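Local coordinates for protein Keto/oxoacid ferredoxin oxidoreductase, gamma subunit (PDB 3ON3) that probably serves as the gamma subunit of an oxidoreductase that oxidises keto or oxo acids and passes the electrons to ferredoxin, at residues L77-E80 and A81-Y85. Residues are numbered along the deposited sequence; the frame is centred on the assembly and turned at random.
Sequences LTQE and ACDKY
Thr78 holds OG1 between its own backbone N and carbonyl carbon (chi1 71°), facing Ala81 N, and Gln79 sends CG anti to its backbone N (chi1 -172°) and then bends at chi2, which carries its amide forward along the helix to Asp83. Thr78 is the N-cap of the short helix 79-85: its OG1 accepts from Ala81 N at 3.0 Å, while Thr78 O takes Cys82 N, also at 3.0 Å, in the carbonyl plane. The CB of Ala81 lies 3.4 Å from Thr78 OG1, against the capping hydroxyl. One residue further on, Gln79 and Asp83 are joined twice. Asp83 N reaches Gln79 O at 2.7 Å in a nearly straight bond, and Gln79 NE2 donates to Asp83 OD1 at 2.8 Å, meeting the oxygen on its syn side but 33° out of the carboxylate plane. Gln79 NE2 also donates to Lys104 O, tying the helix to a neighbouring loop. The side chains of Ala81 and Cys82 touch Ala76 of strand 71-76, which leads into this helix. With an alanine at Gln79, Asp83 OD1 and Lys104 O would probably lose their shared donor and the carboxylate would turn more freely. Capping thus satisfies an amide of the first turn, and the N-H given to Asp83 OD1 would help to stabilise a negative carboxylate, although the acceptor Gln79 O lies only 3.1 Å from Asp83 OD1.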
loop_
_atom_site.group_PDB
_atom_site.type_symbol
_atom_site.label_atom_id
_atom_site.label_comp_id
_atom_site.label_asym_id
_atom_site.label_seq_id
_atom_site.Cartn_x
_atom_site.Cartn_y
_atom_site.Cartn_z
ATOM N N LEU B 77 -15.940 7.555 -1.740
ATOM C CA LEU B 77 -16.733 6.745 -2.658
ATOM C C LEU B 77 -18.072 6.307 -2.042
ATOM O O LEU B 77 -18.976 5.855 -2.755
ATOM C CB LEU B 77 -15.922 5.531 -3.141
ATOM C CG LEU B 77 -14.801 5.809 -4.156
ATOM C CD1 LEU B 77 -14.004 4.538 -4.461
ATOM C CD2 LEU B 77 -15.352 6.438 -5.447
ATOM N N THR B 78 -18.190 6.451 -0.721
ATOM C CA THR B 78 -19.424 6.116 0.002
ATOM C C THR B 78 -19.864 7.245 0.930
ATOM O O THR B 78 -19.035 8.020 1.405
ATOM C CB THR B 78 -19.261 4.845 0.875
ATOM O OG1 THR B 78 -18.422 5.140 2.000
ATOM C CG2 THR B 78 -18.667 3.690 0.070
ATOM N N GLN B 79 -21.170 7.323 1.179
ATOM C CA GLN B 79 -21.769 8.281 2.130
ATOM C C GLN B 79 -21.109 8.219 3.506
ATOM O O GLN B 79 -20.771 9.239 4.109
ATOM C CB GLN B 79 -23.273 8.006 2.278
ATOM C CG GLN B 79 -24.030 9.052 3.093
ATOM C CD GLN B 79 -24.016 10.415 2.433
ATOM O OE1 GLN B 79 -24.606 10.608 1.374
ATOM N NE2 GLN B 79 -23.338 11.370 3.057
ATOM N N GLU B 80 -20.954 6.993 3.985
ATOM C CA GLU B 80 -20.197 6.658 5.190
ATOM C C GLU B 80 -18.812 7.309 5.264
ATOM O O GLU B 80 -18.456 7.918 6.267
ATOM C CB GLU B 80 -20.051 5.137 5.278
ATOM C CG GLU B 80 -21.369 4.379 5.513
ATOM C CD GLU B 80 -22.466 4.682 4.472
ATOM O OE1 GLU B 80 -22.146 5.050 3.312
ATOM O OE2 GLU B 80 -23.664 4.542 4.823
ATOM N N ALA B 81 -18.037 7.178 4.193
ATOM C CA ALA B 81 -16.714 7.787 4.118
ATOM C C ALA B 81 -16.808 9.305 4.205
ATOM O O ALA B 81 -16.033 9.964 4.902
ATOM C CB ALA B 81 -16.033 7.379 2.827
ATOM N N CYS B 82 -17.773 9.853 3.482
ATOM C CA CYS B 82 -17.961 11.288 3.426
ATOM C C CYS B 82 -18.379 11.825 4.795
ATOM O O CYS B 82 -17.838 12.821 5.285
ATOM C CB CYS B 82 -19.019 11.618 2.378
ATOM S SG CYS B 82 -19.179 13.357 2.056
ATOM N N ASP B 83 -19.357 11.158 5.401
ATOM C CA ASP B 83 -19.794 11.488 6.756
ATOM C C ASP B 83 -18.625 11.453 7.734
ATOM O O ASP B 83 -18.365 12.414 8.457
ATOM C CB ASP B 83 -20.856 10.494 7.214
ATOM C CG ASP B 83 -22.132 10.594 6.412
ATOM O OD1 ASP B 83 -22.266 11.552 5.626
ATOM O OD2 ASP B 83 -23.002 9.712 6.571
ATOM N N LYS B 84 -17.914 10.335 7.733
ATOM C CA LYS B 84 -16.794 10.115 8.640
ATOM C C LYS B 84 -15.599 11.050 8.427
ATOM O O LYS B 84 -14.943 11.456 9.382
ATOM C CB LYS B 84 -16.328 8.661 8.525
ATOM C CG LYS B 84 -15.240 8.242 9.500
ATOM C CD LYS B 84 -15.084 6.729 9.471
ATOM C CE LYS B 84 -14.070 6.236 10.497
ATOM N NZ LYS B 84 -14.044 4.742 10.585
ATOM N N TYR B 85 -15.303 11.395 7.181
ATOM C CA TYR B 85 -14.005 11.994 6.902
ATOM C C TYR B 85 -13.965 13.475 6.518
ATOM O O TYR B 85 -12.905 14.100 6.599
ATOM C CB TYR B 85 -13.280 11.150 5.876
ATOM C CG TYR B 85 -12.863 9.805 6.417
ATOM C CD1 TYR B 85 -12.014 9.713 7.514
ATOM C CD2 TYR B 85 -13.308 8.629 5.826
ATOM C CE1 TYR B 85 -11.625 8.479 8.019
ATOM C CE2 TYR B 85 -12.926 7.398 6.312
ATOM C CZ TYR B 85 -12.079 7.322 7.410
ATOM O OH TYR B 85 -11.686 6.086 7.894
#